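Hypoxic response protein 1 (PDB 1Y5H) is a secreted, homodimeric CBS-domain protein of the hypoxic response whose molecular role is unknown and which, unlike some relatives, does not seem to bind AMP. Local coordinates at residues Ile39-Ile44 with Val105-Val110. Numbering follows the deposited sequence.
Sequences IGALPI and VRRVPV
With chi1 at 66°, CG of Arg107 sits between its own backbone N and carbonyl carbon; the chain then runs extended through chi2 and bends at chi3 (59°), carrying the guanidinium across to Ile39. On the opposing segment, chi1 of Ile39 (51°) places CG2 anti to the carbonyl carbon and beside the backbone N, where it meets the arginine. The contact joins the two CBS motifs of a tandem pair (Bateman module): strands Ala41-Ile44 and Arg107-Val110 come from different motifs and different sheets, and no direct hydrogen bond links the segments. CA of Ala41 and CA of Arg107 lie 7.9 Å apart, a gap the long arginine side chain spans.

The two side chains cross at roughly a right angle. CG2 of Ile39 reaches NH1 of Arg107 at 3.9 Å and NH2 at 4.0 Å, approaching the guanidinium obliquely, while CB of Ile39 lies over one face, offset toward its rim. Nearer the arginine backbone, the aliphatic part takes over, and CD packs on CB of Ala41 at 4.0 Å. Pro43 and Pro109, further along the strands, point toward the opposite segments, and both touch Met54 of strand 51-56 and Leu116 of strand 115-121, so these two side chains link the segments. At the other end, the carbonyl O of Ile39 accepts a hydrogen bond from Arg58 of the second subunit, so this edge of the module also meets the dimer partner.

A single water completes the bridge: it donates to O of Ala41 at 2.8 Å and accepts from NH1 of Arg107 at 2.9 Å.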
# COMPACT_ATOMS: atom_id res chain seq x y z
N ILE A 39 6.59 4.11 6.49
CA ILE A 39 5.42 3.39 6.99
C ILE A 39 4.26 3.58 6.02
O ILE A 39 4.28 4.48 5.18
CB ILE A 39 5.00 3.89 8.39
CG1 ILE A 39 4.88 5.41 8.39
CG2 ILE A 39 5.99 3.40 9.43
CD1 ILE A 39 4.53 6.00 9.74
N GLY A 40 3.24 2.73 6.16
CA GLY A 40 2.09 2.81 5.28
C GLY A 40 0.81 3.27 5.93
O GLY A 40 -0.25 3.28 5.30
N ALA A 41 0.88 3.66 7.20
CA ALA A 41 -0.31 4.12 7.92
C ALA A 41 0.09 5.14 8.98
O ALA A 41 1.08 4.96 9.70
CB ALA A 41 -1.03 2.95 8.56
N LEU A 42 -0.69 6.21 9.07
CA LEU A 42 -0.43 7.29 10.03
C LEU A 42 -1.66 7.59 10.87
O LEU A 42 -2.78 7.60 10.36
CB LEU A 42 -0.07 8.58 9.28
CG LEU A 42 1.15 8.67 8.37
CD1 LEU A 42 1.04 9.91 7.49
CD2 LEU A 42 2.41 8.72 9.21
N PRO A 43 -1.48 7.83 12.17
CA PRO A 43 -2.63 8.15 13.02
C PRO A 43 -2.92 9.63 12.76
O PRO A 43 -2.00 10.44 12.68
CB PRO A 43 -2.11 7.87 14.43
CG PRO A 43 -0.65 8.20 14.32
CD PRO A 43 -0.26 7.61 12.98
N ILE A 44 -4.20 9.96 12.61
CA ILE A 44 -4.60 11.35 12.33
C ILE A 44 -5.40 11.90 13.51
O ILE A 44 -6.34 11.27 13.98
CB ILE A 44 -5.47 11.40 11.04
CG1 ILE A 44 -4.71 10.76 9.87
CG2 ILE A 44 -5.84 12.85 10.71
CD1 ILE A 44 -3.34 11.36 9.60
N VAL A 105 -5.85 -4.90 9.40
CA VAL A 105 -4.70 -4.01 9.46
C VAL A 105 -3.55 -4.60 10.27
O VAL A 105 -3.75 -5.52 11.08
CB VAL A 105 -5.08 -2.65 10.07
CG1 VAL A 105 -5.96 -1.88 9.09
CG2 VAL A 105 -5.80 -2.85 11.39
N ARG A 106 -2.35 -4.07 10.05
CA ARG A 106 -1.17 -4.56 10.75
C ARG A 106 -0.74 -3.71 11.93
O ARG A 106 0.18 -4.07 12.65
N ARG A 107 -1.39 -2.56 12.11
CA ARG A 107 -1.06 -1.70 13.23
C ARG A 107 -2.30 -0.98 13.72
O ARG A 107 -3.21 -0.67 12.94
CB ARG A 107 0.05 -0.71 12.87
CG ARG A 107 -0.31 0.33 11.83
CD ARG A 107 0.87 1.27 11.63
NE ARG A 107 2.06 0.54 11.20
CZ ARG A 107 3.31 0.90 11.48
NH1 ARG A 107 3.56 1.98 12.20
NH2 ARG A 107 4.32 0.16 11.05
N VAL A 108 -2.33 -0.71 15.02
CA VAL A 108 -3.47 -0.07 15.64
C VAL A 108 -3.05 1.02 16.62
O VAL A 108 -2.03 0.88 17.30
CB VAL A 108 -4.30 -1.12 16.42
CG1 VAL A 108 -5.42 -0.47 17.19
CG2 VAL A 108 -4.84 -2.15 15.44
N PRO A 109 -3.81 2.12 16.68
CA PRO A 109 -3.49 3.22 17.59
C PRO A 109 -3.87 2.83 19.01
O PRO A 109 -4.82 2.08 19.22
CB PRO A 109 -4.36 4.38 17.09
CG PRO A 109 -4.82 3.97 15.73
CD PRO A 109 -4.93 2.48 15.80
N VAL A 110 -3.12 3.33 19.99
CA VAL A 110 -3.41 3.05 21.39
C VAL A 110 -3.88 4.37 22.01
O VAL A 110 -3.22 5.40 21.85
CB VAL A 110 -2.17 2.52 22.12
CG1 VAL A 110 -2.51 2.21 23.57
CG2 VAL A 110 -1.65 1.28 21.42
O HOH W 1 1.74 4.17 12.35